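Local coordinates for protein beta-ketoacyl synthase (Pseudomonas aeruginosa, PDB 4CW4) that condenses acetyl-CoA with malonyl-ACP to give acetoacetyl-ACP, the primer of bacterial fatty acid synthesis, working as a homodimer, at residues Leu65-Gly69 with Arg79-Glu83; Leu99-Val104 with Arg163-Lys168; Val217-Ala223 with Gln304-Val308; Asp235-Leu241 with Lys254-Phe260; Phe355-Phe361 with Ser441-Arg447. One frame throughout, in Å; residues are numbered along the deposited sequence. Where two conformers were deposited one is given.

Interaction 1 of 5, residues Leu65-Gly69 with Arg79-Glu83; sequences LAEDG and RRYAE. With SO4 (sulfate ion), chain B.
Residues 66-69 form a type I beta turn between the short strands 63-65 and 71-72, closed by the bond from Gly69 N to Ala66 O at 2.9 Å, while residues 79-83 are a piece of helix 74-87. The backbones stay well apart: the nearest CA atoms, those of Ala66 and Arg80, are 9.5 Å apart, and long helix side chains and a backbone NH of the turn together form an anion site. At Gly69 (phi/psi 94/-9) a CB would collide with the preceding carbonyl. Arg80 reaches out with chi1 to chi3 all t, and its NH2 forms a salt bridge with OD2 of the poorly ordered Asp68 at 3.1 Å; Ala66 CB covers one face of the guanidinium. Tyr81, chi1 m, brings its OH to 3.3 Å from Ala66 CB. A sulfate, probably from the crystallisation liquor, fills the space between. It accepts from Arg80 NE to O3 at 3.0 Å and from Arg80 NH2 to O1 at 3.2 Å, and Arg84 adds a further bond. Leu72 packs against Ala66, Arg80 and Tyr81. Sulfate O2 receives one hydrogen bond from each segment, from Glu67 N at 3.2 Å and Tyr81 OH at 2.8 Å.

Interaction 2 of 5, residues Leu99-Val104 with Arg163-Lys168; sequences LDPDAV and RALTVK
Val104, chi1 m, lays CG2 3.5 Å from Arg163 CG and 3.9 Å from Leu165 CD2. Val104 and Arg163 are an antiparallel hydrogen-bonded pair, CA atoms 5.3 Å apart, with Val104 N to Arg163 O at 2.8 Å and Arg163 N to Val104 O at 2.9 Å. Ala103 also faces Arg163, giving a classic beta bulge. Before it, a type I turn runs from Asp100 to Ala103, and Asp100 OD1 accepts from Asp102 N at 2.9 Å in an Asx turn. The turn presents Pro101 O to Leu165 N at 2.8 Å. Lys168, chi1 and chi2 both m, folds back so that NZ meets Asp102 OD1 in a 2.8 Å salt bridge and Leu165 O at 2.7 Å; its 3.3 Å bond to Pro101 O is weak. Leu99 CD1 touches Leu165 CD1 at 3.9 Å. The contact lies where strand 104-112 starts and strand 155-163 ends, with strand 91-93 contributing Arg93 to Asp102 and helix 319-327 packing against Leu99, Leu165 and Val167.

Interaction 3 of 5, residues Val217-Ala223 with Gln304-Val308; sequences VQPDEIA and QARVV
Backbone hydrogen bonds set the register of two parallel strands: Ile222 pairs with Val307 (CA atoms 4.9 Å apart) and Ala223 with Val308 (4.7 Å). Glu221 O accepts twice, from Arg306 N at 2.8 Å and Val307 N at 3.1 Å, and Ala223 N donates to Val307 O at 2.9 Å. CA-H...O contacts join Ile222 CA to Val307 O at 3.4 Å and Val308 CA to Ala223 O at 3.3 Å. Apolar contacts lie on both faces: Ile222 CD1, with chi1 and chi2 m, rests 3.7 Å from Val307 CB, while Ala223 CB meets Ala305 CB at 4.0 Å and Val308 CG2 at 4.1 Å. Among the polar side chains, Glu221 OE1 takes Gln218 N at 2.9 Å, and one water links Glu221 OE1 (2.7 Å) to Arg306 NH1 (3.0 Å); Glu221 is salt-bridged to Lys629 and Arg306 to Asp374. Another water joins Asp220 O (3.0 Å) to Gln304 O (2.7 Å), near the dimer interface where Lys416 of the second subunit binds Asp220. This pairing begins strands 222-225 and 307-314 in the N-terminal half of the thiolase fold, between helix 288-301, touching Ala305 and Val308, and helix 375-381, touching Val217 and Val307.

Interaction 4 of 5, residues Asp235-Leu241 with Lys254-Phe260; sequences DNGFGGL and KQLPLGF
The ring of Phe238, chi1 m and chi2 8°, lies along the backbone of residues 255-260: Gly259 is over one face, with CA 3.5 Å from Phe238 CD1, and Leu256 O is at the ring edge, 3.2 Å from Phe238 CE1. Beyond, Phe238 points its edge at the face of Phe260 (chi1 m), a T-shaped pair with centroids 5.7 Å apart and planes at 73°. Gln255, chi1 m and chi2 t, sets OE1 3.5 Å from Gly240 C and bonded to Ser252 N, while a water joins its NE2 (3.0 Å) to Asn236 OD1 (2.8 Å). These short helical pieces of the N-terminal half of the ketosynthase, 238-243 with Gly237 at its N-cap and the weakly bonded 255-259, pack at the dimer interface. Gly237 CA and Gly259 CA approach to 4.0 Å; a CB on Gly259 would clash with Phe238, and one on Gly240 with Gln255. Leu241, chi1 t, sets CD1 4.2 Å from Leu256 CB; both leucines, with Pro257 and Phe260, also touch the second subunit.

Interaction 5 of 5, residues Phe355-Phe361 with Ser441-Arg447; sequences FGENCGF and SSTPANR
Phe355, at phi/psi 67/3 with chi1 m, turns its ring to the start of helix 444-461, CE1 3.8 Å from Arg447 O and CD1 4.0 Å from Arg447 CB. Glu357 OE1 lies 4.2 Å from Arg447 NH2, charges close but beyond a salt bridge; a water 2.6 Å from OE1 and 3.0 Å from NH2 links them. Asn358, chi1 p, points at the helix start: OD1 accepts from Arg447 NH1 at 3.1 Å, and ND2 bonds Arg353 O. Arg447 also forms a salt bridge with Asp511. The helix is N-capped by Thr443, OG1 accepting from Asn446 N at 2.8 Å. The loop faces the N-terminus of this helix in the ketosynthase fold, next to the predicted active-site histidines: the Asn446 side chain, with ND2 bonded to Glu450, is about 3 Å from that of His439. At Cys359 N a water (3.0 Å) connects to Gly360 O (2.7 Å) and Ser442 OG (2.8 Å). Gly360, at phi/psi 124/162, where a CB would jam against the preceding carbonyl, donates N to Ser442 O at 2.9 Å. Phe361, chi1 p, has CB 3.0 Å from Ser441 O, and its ring meets that of His477.

Interactions 1 and 2 come first along the chain, interaction 4 falls between the two strands paired in interaction 3, and interaction 5 comes last. Interactions 2 to 5 lie within the ketosynthase region. Interaction 3 belongs to the core sheet of the N-terminal half, with strand 222-225 followed in the chain by helix 238-243 of interaction 4; these two have centres 30 Å apart and both touch the second subunit. Interactions 2 and 5 approach most closely, nearest atoms about 6 Å apart; the Phe361 side chain of interaction 5 is about 4 Å from that of His477, a predicted active-site residue, the Val167 side chain of interaction 2 about 11 Å. Interaction 1 is peripheral, its centre 46 Å from that of interaction 3.

Interaction 1 of 5, residues Leu65-Gly69 with Arg79-Glu83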
# COMPACT_ATOMS: atom_id res chain seq x y z
N LEU A 65 -28.61 -22.15 24.85
CA LEU A 65 -29.58 -21.62 25.81
C LEU A 65 -30.19 -20.31 25.34
O LEU A 65 -29.48 -19.39 24.97
CB LEU A 65 -28.88 -21.36 27.15
CG LEU A 65 -28.60 -22.54 28.08
CD1 LEU A 65 -27.94 -23.68 27.34
CD2 LEU A 65 -27.72 -22.08 29.23
N ALA A 66 -31.52 -20.22 25.39
CA ALA A 66 -32.19 -18.96 25.12
C ALA A 66 -31.95 -18.01 26.28
O ALA A 66 -31.32 -18.37 27.28
CB ALA A 66 -33.69 -19.19 24.93
N GLU A 67 -32.45 -16.78 26.15
CA GLU A 67 -32.36 -15.81 27.24
C GLU A 67 -33.01 -16.38 28.50
O GLU A 67 -32.59 -16.07 29.61
CB GLU A 67 -33.05 -14.50 26.84
CG GLU A 67 -33.09 -13.45 27.95
CD GLU A 67 -31.71 -13.05 28.44
OE1 GLU A 67 -30.74 -13.23 27.68
OE2 GLU A 67 -31.60 -12.55 29.58
N ASP A 68 -34.01 -17.24 28.31
CA ASP A 68 -34.74 -17.86 29.43
C ASP A 68 -33.93 -18.94 30.14
O ASP A 68 -34.28 -19.34 31.25
CB ASP A 68 -36.03 -18.49 28.92
CG ASP A 68 -36.83 -17.57 28.02
OD1 ASP A 68 -36.69 -16.34 28.15
OD2 ASP A 68 -37.59 -18.09 27.18
N GLY A 69 -32.88 -19.42 29.49
CA GLY A 69 -32.15 -20.59 29.97
C GLY A 69 -32.67 -21.85 29.30
O GLY A 69 -32.07 -22.93 29.44
N ARG A 79 -36.09 -22.17 13.99
CA ARG A 79 -37.45 -21.70 14.16
C ARG A 79 -37.48 -20.35 14.88
O ARG A 79 -38.14 -19.41 14.44
CB ARG A 79 -38.25 -22.74 14.96
CG ARG A 79 -39.51 -22.20 15.62
CD ARG A 79 -40.00 -23.16 16.68
NE ARG A 79 -40.11 -22.48 17.98
CZ ARG A 79 -39.17 -22.46 18.92
NH1 ARG A 79 -38.01 -23.09 18.74
NH2 ARG A 79 -39.39 -21.82 20.06
N ARG A 80 -36.77 -20.27 15.99
CA ARG A 80 -36.86 -19.14 16.90
C ARG A 80 -36.08 -17.90 16.46
O ARG A 80 -36.52 -16.78 16.70
CB ARG A 80 -36.38 -19.59 18.27
CG ARG A 80 -36.67 -18.64 19.41
CD ARG A 80 -36.59 -19.39 20.72
NE ARG A 80 -36.69 -18.51 21.88
CZ ARG A 80 -37.08 -18.90 23.08
NH1 ARG A 80 -37.45 -20.16 23.30
NH2 ARG A 80 -37.13 -18.02 24.07
N TYR A 81 -34.92 -18.11 15.83
CA TYR A 81 -33.99 -17.01 15.59
C TYR A 81 -33.69 -16.72 14.12
O TYR A 81 -33.04 -15.73 13.83
CB TYR A 81 -32.66 -17.26 16.31
CG TYR A 81 -32.78 -17.41 17.81
CD1 TYR A 81 -32.78 -16.31 18.64
CD2 TYR A 81 -32.89 -18.67 18.39
CE1 TYR A 81 -32.90 -16.45 20.03
CE2 TYR A 81 -33.01 -18.81 19.75
CZ TYR A 81 -33.02 -17.70 20.57
OH TYR A 81 -33.13 -17.86 21.92
N ALA A 82 -34.13 -17.57 13.18
CA ALA A 82 -33.71 -17.37 11.78
C ALA A 82 -34.05 -15.96 11.27
O ALA A 82 -33.23 -15.31 10.64
CB ALA A 82 -34.29 -18.40 10.87
N GLU A 83 -35.26 -15.49 11.55
CA GLU A 83 -35.66 -14.18 11.07
C GLU A 83 -34.70 -13.09 11.59
O GLU A 83 -34.26 -12.23 10.84
CB GLU A 83 -37.10 -13.88 11.49
CG GLU A 83 -37.64 -12.55 10.97
CD GLU A 83 -39.05 -12.22 11.44
OE1 GLU A 83 -39.73 -13.05 12.08
OE2 GLU A 83 -39.49 -11.08 11.15
S SO4 B . -35.06 -15.01 22.93
O1 SO4 B . -36.10 -14.99 23.96
O2 SO4 B . -33.87 -15.67 23.47
O3 SO4 B . -35.55 -15.74 21.76
O4 SO4 B . -34.72 -13.64 22.57

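Interaction 2 of 5, residues Leu99-Val104 with Arg163-Lys168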
# COMPACT_ATOMS: atom_id res chain seq x y z
N LEU A 99 -22.17 4.15 13.34
CA LEU A 99 -22.52 5.57 13.26
C LEU A 99 -24.02 5.68 13.06
O LEU A 99 -24.69 4.69 12.75
CB LEU A 99 -21.80 6.24 12.08
CG LEU A 99 -21.98 5.55 10.72
CD1 LEU A 99 -23.07 6.26 9.92
CD2 LEU A 99 -20.68 5.48 9.93
N ASP A 100 -24.55 6.89 13.25
CA ASP A 100 -25.93 7.14 12.95
C ASP A 100 -25.97 7.85 11.60
O ASP A 100 -25.58 9.01 11.51
CB ASP A 100 -26.54 8.03 14.04
CG ASP A 100 -28.02 8.30 13.84
OD1 ASP A 100 -28.54 8.14 12.72
OD2 ASP A 100 -28.65 8.72 14.83
N PRO A 101 -26.51 7.19 10.57
CA PRO A 101 -26.42 7.82 9.25
C PRO A 101 -27.36 9.01 9.09
O PRO A 101 -27.33 9.63 8.04
CB PRO A 101 -26.77 6.67 8.30
CG PRO A 101 -27.70 5.82 9.12
CD PRO A 101 -27.12 5.84 10.49
N ASP A 102 -28.19 9.29 10.10
CA ASP A 102 -28.96 10.53 10.13
C ASP A 102 -28.37 11.58 11.09
O ASP A 102 -28.94 12.66 11.25
CB ASP A 102 -30.40 10.22 10.54
CG ASP A 102 -31.12 9.42 9.49
OD1 ASP A 102 -31.14 9.88 8.32
OD2 ASP A 102 -31.65 8.34 9.82
N ALA A 103 -27.24 11.28 11.71
CA ALA A 103 -26.67 12.20 12.69
C ALA A 103 -25.17 11.99 12.87
O ALA A 103 -24.71 11.41 13.87
CB ALA A 103 -27.39 12.09 14.03
N VAL A 104 -24.40 12.45 11.88
CA VAL A 104 -22.95 12.39 11.97
C VAL A 104 -22.42 13.75 12.35
O VAL A 104 -22.87 14.78 11.84
CB VAL A 104 -22.27 11.84 10.66
CG1 VAL A 104 -22.72 10.42 10.36
CG2 VAL A 104 -22.55 12.71 9.47
N ARG A 163 -25.34 16.03 10.87
CA ARG A 163 -25.94 15.97 9.54
C ARG A 163 -26.25 14.54 9.16
O ARG A 163 -25.75 13.59 9.75
CB ARG A 163 -25.01 16.61 8.50
CG ARG A 163 -23.69 15.85 8.30
CD ARG A 163 -22.78 16.55 7.32
NE ARG A 163 -23.39 16.63 6.00
CZ ARG A 163 -23.34 15.68 5.07
NH1 ARG A 163 -22.66 14.56 5.29
NH2 ARG A 163 -23.96 15.86 3.92
N ALA A 164 -27.09 14.41 8.14
CA ALA A 164 -27.44 13.10 7.61
C ALA A 164 -26.56 12.79 6.41
O ALA A 164 -26.25 13.66 5.61
CB ALA A 164 -28.89 13.06 7.23
N LEU A 165 -26.15 11.53 6.31
CA LEU A 165 -25.46 11.04 5.11
C LEU A 165 -26.52 10.67 4.08
O LEU A 165 -27.61 10.24 4.43
CB LEU A 165 -24.63 9.81 5.45
CG LEU A 165 -23.53 9.94 6.50
CD1 LEU A 165 -22.92 8.58 6.82
CD2 LEU A 165 -22.43 10.87 6.01
N THR A 166 -26.19 10.82 2.81
CA THR A 166 -27.13 10.39 1.76
C THR A 166 -27.19 8.86 1.64
O THR A 166 -28.13 8.33 1.07
CB THR A 166 -26.74 10.96 0.40
OG1 THR A 166 -25.45 10.47 0.05
CG2 THR A 166 -26.74 12.50 0.44
N VAL A 167 -26.19 8.18 2.17
CA VAL A 167 -26.06 6.72 2.14
C VAL A 167 -26.42 6.18 3.51
O VAL A 167 -25.95 6.70 4.53
CB VAL A 167 -24.61 6.34 1.77
CG1 VAL A 167 -24.32 4.86 1.99
CG2 VAL A 167 -24.33 6.75 0.33
N LYS A 168 -27.26 5.14 3.56
CA LYS A 168 -27.74 4.62 4.84
C LYS A 168 -27.37 3.16 5.07
O LYS A 168 -27.77 2.61 6.09
CB LYS A 168 -29.27 4.73 4.96
CG LYS A 168 -29.90 6.07 4.56
CD LYS A 168 -29.56 7.19 5.50
CE LYS A 168 -30.24 8.50 5.05
NZ LYS A 168 -29.82 9.61 5.92

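Interaction 3 of 5, residues Val217-Ala223 with Gln304-Val308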
# COMPACT_ATOMS: atom_id res chain seq x y z
N VAL A 217 9.87 -26.14 7.28
CA VAL A 217 10.40 -25.25 6.25
C VAL A 217 11.54 -24.41 6.82
O VAL A 217 11.75 -24.40 8.03
CB VAL A 217 9.28 -24.33 5.66
CG1 VAL A 217 8.18 -25.18 5.03
CG2 VAL A 217 8.71 -23.40 6.71
N GLN A 218 12.31 -23.75 5.96
CA GLN A 218 13.32 -22.80 6.43
C GLN A 218 12.65 -21.51 6.92
O GLN A 218 11.52 -21.19 6.54
CB GLN A 218 14.36 -22.51 5.34
CG GLN A 218 15.11 -23.78 4.93
CD GLN A 218 16.30 -23.53 4.04
OE1 GLN A 218 16.83 -22.45 3.99
NE2 GLN A 218 16.71 -24.56 3.31
N PRO A 219 13.33 -20.78 7.81
CA PRO A 219 12.67 -19.60 8.40
C PRO A 219 12.23 -18.52 7.40
O PRO A 219 11.26 -17.81 7.65
CB PRO A 219 13.74 -19.03 9.35
CG PRO A 219 14.58 -20.21 9.70
CD PRO A 219 14.63 -21.06 8.44
N ASP A 220 12.94 -18.41 6.28
CA ASP A 220 12.62 -17.44 5.26
C ASP A 220 11.57 -17.92 4.27
O ASP A 220 11.21 -17.19 3.36
CB ASP A 220 13.88 -16.99 4.51
CG ASP A 220 14.59 -18.14 3.80
OD1 ASP A 220 14.40 -19.31 4.20
OD2 ASP A 220 15.39 -17.85 2.86
N GLU A 221 11.06 -19.14 4.46
CA GLU A 221 10.12 -19.75 3.51
C GLU A 221 8.63 -19.60 3.86
O GLU A 221 7.75 -20.23 3.26
CB GLU A 221 10.50 -21.23 3.28
CG GLU A 221 11.79 -21.37 2.47
CD GLU A 221 12.21 -22.80 2.25
OE1 GLU A 221 11.83 -23.67 3.07
OE2 GLU A 221 12.93 -23.05 1.25
N ILE A 222 8.37 -18.75 4.84
CA ILE A 222 7.02 -18.34 5.21
C ILE A 222 6.83 -16.93 4.67
O ILE A 222 7.73 -16.12 4.77
CB ILE A 222 6.86 -18.27 6.74
CG1 ILE A 222 7.23 -19.59 7.40
CG2 ILE A 222 5.44 -17.83 7.12
CD1 ILE A 222 6.33 -20.69 7.07
N ALA A 223 5.67 -16.63 4.11
CA ALA A 223 5.39 -15.30 3.58
C ALA A 223 4.00 -14.88 3.98
O ALA A 223 3.11 -15.71 4.06
CB ALA A 223 5.48 -15.33 2.09
N GLN A 304 10.71 -19.29 -3.60
CA GLN A 304 11.14 -18.38 -2.56
C GLN A 304 10.43 -18.69 -1.25
O GLN A 304 11.02 -18.55 -0.18
CB GLN A 304 10.88 -16.94 -2.98
CG GLN A 304 11.74 -16.46 -4.12
CD GLN A 304 11.41 -15.05 -4.50
OE1 GLN A 304 11.92 -14.08 -3.90
NE2 GLN A 304 10.54 -14.90 -5.47
N ALA A 305 9.16 -19.10 -1.32
CA ALA A 305 8.39 -19.40 -0.12
C ALA A 305 7.55 -20.65 -0.33
O ALA A 305 7.14 -20.95 -1.45
CB ALA A 305 7.50 -18.23 0.29
N ARG A 306 7.29 -21.35 0.75
CA ARG A 306 6.56 -22.60 0.71
C ARG A 306 5.21 -22.53 1.41
O ARG A 306 4.34 -23.37 1.14
CB ARG A 306 7.40 -23.70 1.32
CG ARG A 306 8.72 -23.90 0.58
CD ARG A 306 9.40 -25.20 0.91
NE ARG A 306 8.68 -26.32 0.31
CZ ARG A 306 9.12 -27.57 0.20
NH1 ARG A 306 10.32 -27.91 0.67
NH2 ARG A 306 8.38 -28.48 -0.40
N VAL A 307 5.06 -21.56 2.32
CA VAL A 307 3.81 -21.35 3.04
C VAL A 307 3.50 -19.88 2.94
O VAL A 307 4.34 -19.06 3.31
CB VAL A 307 3.91 -21.73 4.53
CG1 VAL A 307 2.56 -21.54 5.24
CG2 VAL A 307 4.39 -23.17 4.66
N VAL A 308 2.32 -19.55 2.43
CA VAL A 308 1.97 -18.16 2.21
C VAL A 308 0.59 -17.86 2.77
O VAL A 308 -0.39 -18.53 2.43
CB VAL A 308 1.98 -17.77 0.71
CG1 VAL A 308 1.69 -16.27 0.56
CG2 VAL A 308 3.29 -18.14 0.04
O HOH W 1 14.01 -18.77 0.07
O HOH W 2 12.77 -16.75 0.84
O HOH W 3 12.20 -26.30 2.45

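Interaction 4 of 5, residues Asp235-Leu241 with Lys254-Phe260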
# COMPACT_ATOMS: atom_id res chain seq x y z
N ASP A 235 -10.37 6.31 14.70
CA ASP A 235 -9.76 7.19 15.69
C ASP A 235 -8.40 6.66 16.16
O ASP A 235 -7.48 7.43 16.37
CB ASP A 235 -10.69 7.36 16.91
CG ASP A 235 -11.98 8.14 16.58
OD1 ASP A 235 -12.07 8.80 15.53
OD2 ASP A 235 -12.91 8.09 17.41
N ASN A 236 -8.27 5.34 16.28
CA ASN A 236 -7.04 4.73 16.77
C ASN A 236 -5.92 4.67 15.74
O ASN A 236 -4.80 4.28 16.06
CB ASN A 236 -7.30 3.30 17.27
CG ASN A 236 -7.93 3.27 18.63
OD1 ASN A 236 -7.82 4.22 19.40
ND2 ASN A 236 -8.57 2.17 18.94
N GLY A 237 -6.23 5.03 14.49
CA GLY A 237 -5.24 5.08 13.42
C GLY A 237 -5.14 6.46 12.82
O GLY A 237 -5.02 7.48 13.55
N PHE A 238 -5.17 6.53 11.49
CA PHE A 238 -4.98 7.80 10.79
C PHE A 238 -6.15 8.78 11.01
O PHE A 238 -6.00 9.97 10.75
CB PHE A 238 -4.76 7.63 9.28
CG PHE A 238 -3.35 7.25 8.87
CD1 PHE A 238 -2.37 6.91 9.80
CD2 PHE A 238 -3.01 7.23 7.53
CE1 PHE A 238 -1.08 6.55 9.40
CE2 PHE A 238 -1.72 6.88 7.13
CZ PHE A 238 -0.76 6.54 8.07
N GLY A 239 -7.30 8.31 11.47
CA GLY A 239 -8.34 9.25 11.86
C GLY A 239 -7.84 10.13 13.00
O GLY A 239 -7.94 11.36 12.95
N GLY A 240 -7.27 9.51 14.03
CA GLY A 240 -6.71 10.25 15.15
C GLY A 240 -5.56 11.13 14.71
O GLY A 240 -5.41 12.29 15.13
N LEU A 241 -4.73 10.60 13.82
CA LEU A 241 -3.61 11.37 13.30
C LEU A 241 -4.09 12.65 12.63
O LEU A 241 -3.54 13.73 12.87
CB LEU A 241 -2.82 10.55 12.28
CG LEU A 241 -1.63 11.24 11.57
CD1 LEU A 241 -0.54 11.54 12.56
CD2 LEU A 241 -1.10 10.38 10.43
N LYS A 254 0.46 6.18 19.12
CA LYS A 254 0.15 4.97 18.34
C LYS A 254 -0.68 5.22 17.06
O LYS A 254 -0.76 4.36 16.20
CB LYS A 254 -0.57 3.95 19.23
CG LYS A 254 0.33 3.25 20.24
CD LYS A 254 -0.49 2.34 21.13
CE LYS A 254 0.35 1.59 22.16
NZ LYS A 254 -0.51 0.78 23.06
N GLN A 255 -1.27 6.41 16.93
CA GLN A 255 -2.17 6.65 15.80
C GLN A 255 -1.45 6.56 14.46
O GLN A 255 -1.97 5.99 13.50
CB GLN A 255 -2.87 8.00 15.98
CG GLN A 255 -4.08 7.88 16.90
CD GLN A 255 -4.40 9.14 17.66
OE1 GLN A 255 -3.76 10.18 17.51
NE2 GLN A 255 -5.40 9.04 18.51
N LEU A 256 -0.24 7.12 14.37
CA LEU A 256 0.50 7.07 13.12
C LEU A 256 0.93 5.61 12.79
O LEU A 256 0.55 5.10 11.75
CB LEU A 256 1.69 8.06 13.10
CG LEU A 256 2.46 8.11 11.77
CD1 LEU A 256 3.01 9.50 11.41
CD2 LEU A 256 3.61 7.16 11.84
N PRO A 257 1.69 4.94 13.69
CA PRO A 257 2.16 3.62 13.26
C PRO A 257 1.03 2.62 13.00
O PRO A 257 1.12 1.87 12.02
CB PRO A 257 3.10 3.18 14.39
CG PRO A 257 2.75 4.04 15.55
CD PRO A 257 2.28 5.34 14.98
N LEU A 258 -0.04 2.66 13.80
CA LEU A 258 -1.10 1.68 13.63
C LEU A 258 -2.03 2.03 12.45
O LEU A 258 -2.85 1.21 12.04
CB LEU A 258 -1.89 1.49 14.92
CG LEU A 258 -1.09 0.95 16.11
CD1 LEU A 258 -2.04 0.63 17.28
CD2 LEU A 258 -0.28 -0.27 15.73
N GLY A 259 -1.90 3.22 11.89
CA GLY A 259 -2.68 3.58 10.73
C GLY A 259 -2.13 3.08 9.41
O GLY A 259 -2.90 2.96 8.45
N PHE A 260 -0.84 2.78 9.34
CA PHE A 260 -0.22 2.40 8.07
C PHE A 260 -0.94 1.23 7.41
O PHE A 260 -1.33 0.26 8.07
CB PHE A 260 1.24 1.99 8.25
CG PHE A 260 2.15 3.14 8.52
CD1 PHE A 260 2.33 4.14 7.58
CD2 PHE A 260 2.80 3.24 9.72
CE1 PHE A 260 3.15 5.19 7.83
CE2 PHE A 260 3.63 4.31 9.96
CZ PHE A 260 3.80 5.28 9.01
O HOH W 4 -6.60 6.68 19.94

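Interaction 5 of 5, residues Phe355-Phe361 with Ser441-Arg447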
# COMPACT_ATOMS: atom_id res chain seq x y z
N PHE A 355 -25.71 -6.27 -11.79
CA PHE A 355 -26.32 -6.62 -13.07
C PHE A 355 -27.82 -6.35 -13.18
O PHE A 355 -28.40 -6.61 -14.22
CB PHE A 355 -25.96 -8.05 -13.48
CG PHE A 355 -24.48 -8.24 -13.63
CD1 PHE A 355 -23.79 -7.66 -14.68
CD2 PHE A 355 -23.78 -8.94 -12.69
CE1 PHE A 355 -22.42 -7.77 -14.77
CE2 PHE A 355 -22.41 -9.08 -12.78
CZ PHE A 355 -21.73 -8.51 -13.83
N GLY A 356 -28.42 -5.77 -12.13
CA GLY A 356 -29.79 -5.33 -12.18
C GLY A 356 -29.90 -3.84 -12.35
O GLY A 356 -28.89 -3.17 -12.47
N GLU A 357 -31.12 -3.32 -12.37
CA GLU A 357 -31.31 -1.89 -12.14
C GLU A 357 -30.56 -1.56 -10.84
O GLU A 357 -30.75 -2.22 -9.82
CB GLU A 357 -32.79 -1.53 -12.03
CG GLU A 357 -33.59 -1.84 -13.29
CD GLU A 357 -33.13 -1.05 -14.49
OE1 GLU A 357 -32.77 0.13 -14.33
OE2 GLU A 357 -33.13 -1.61 -15.61
N ASN A 358 -29.69 -0.56 -10.89
CA ASN A 358 -28.82 -0.29 -9.75
C ASN A 358 -28.31 1.14 -9.78
O ASN A 358 -28.61 1.90 -10.72
CB ASN A 358 -27.69 -1.34 -9.63
CG ASN A 358 -26.78 -1.41 -10.83
OD1 ASN A 358 -26.60 -0.42 -11.56
ND2 ASN A 358 -26.12 -2.56 -11.02
N CYS A 359 -27.60 1.54 -8.72
CA CYS A 359 -27.26 2.95 -8.56
C CYS A 359 -26.05 3.21 -7.67
O CYS A 359 -25.96 4.26 -7.02
CB CYS A 359 -28.48 3.70 -8.02
SG CYS A 359 -29.11 3.08 -6.42
N GLY A 360 -25.08 2.30 -7.70
CA GLY A 360 -23.83 2.51 -6.98
C GLY A 360 -23.53 1.37 -6.02
O GLY A 360 -24.43 0.60 -5.65
N PHE A 361 -22.27 1.28 -5.62
CA PHE A 361 -21.87 0.19 -4.76
C PHE A 361 -22.20 0.47 -3.29
O PHE A 361 -22.56 1.59 -2.91
CB PHE A 361 -20.40 -0.25 -5.02
CG PHE A 361 -19.31 0.62 -4.41
CD1 PHE A 361 -18.87 0.41 -3.11
CD2 PHE A 361 -18.63 1.52 -5.19
CE1 PHE A 361 -17.83 1.12 -2.58
CE2 PHE A 361 -17.56 2.26 -4.65
CZ PHE A 361 -17.18 2.04 -3.34
N SER A 441 -20.19 -4.86 -9.04
CA SER A 441 -20.14 -3.87 -7.97
C SER A 441 -21.46 -3.14 -7.76
O SER A 441 -21.57 -2.37 -6.81
CB SER A 441 -19.04 -2.85 -8.28
OG SER A 441 -19.19 -2.37 -9.60
N SER A 442 -22.45 -3.38 -8.62
CA SER A 442 -23.77 -2.75 -8.54
C SER A 442 -23.78 -1.31 -9.02
O SER A 442 -24.41 -0.45 -8.41
CB SER A 442 -24.38 -2.83 -7.13
OG SER A 442 -25.79 -2.59 -7.15
N THR A 443 -23.13 -1.06 -10.15
CA THR A 443 -23.18 0.26 -10.77
C THR A 443 -23.63 0.17 -12.22
O THR A 443 -23.41 -0.84 -12.89
CB THR A 443 -21.83 1.00 -10.70
OG1 THR A 443 -20.99 0.55 -11.77
CG2 THR A 443 -21.12 0.75 -9.36
N PRO A 444 -24.26 1.25 -12.73
CA PRO A 444 -24.69 1.22 -14.13
C PRO A 444 -23.52 1.05 -15.10
O PRO A 444 -23.65 0.36 -16.11
CB PRO A 444 -25.36 2.59 -14.31
CG PRO A 444 -25.92 2.88 -12.96
CD PRO A 444 -24.89 2.35 -12.00
N ALA A 445 -22.39 1.67 -14.80
CA ALA A 445 -21.20 1.50 -15.63
C ALA A 445 -20.69 0.07 -15.57
O ALA A 445 -20.32 -0.50 -16.60
CB ALA A 445 -20.09 2.46 -15.21
N ASN A 446 -20.64 -0.52 -14.38
CA ASN A 446 -20.06 -1.85 -14.26
C ASN A 446 -20.92 -2.90 -14.95
O ASN A 446 -20.41 -3.81 -15.60
CB ASN A 446 -19.83 -2.29 -12.82
CG ASN A 446 -19.08 -3.62 -12.78
OD1 ASN A 446 -17.88 -3.66 -13.02
ND2 ASN A 446 -19.80 -4.70 -12.54
N ARG A 447 -22.23 -2.80 -14.81
CA ARG A 447 -23.07 -3.88 -15.34
C ARG A 447 -22.94 -3.99 -16.84
O ARG A 447 -22.95 -5.08 -17.39
CB ARG A 447 -24.53 -3.71 -14.89
CG ARG A 447 -25.28 -2.60 -15.59
CD ARG A 447 -26.64 -2.34 -14.95
NE ARG A 447 -27.47 -1.48 -15.78
CZ ARG A 447 -28.26 -0.49 -15.35
NH1 ARG A 447 -28.36 -0.20 -14.07
NH2 ARG A 447 -28.97 0.20 -16.23
O HOH W 5 -31.58 1.59 -16.16
O HOH W 6 -30.61 1.26 -13.12
O HOH W 7 -26.94 -0.19 -6.42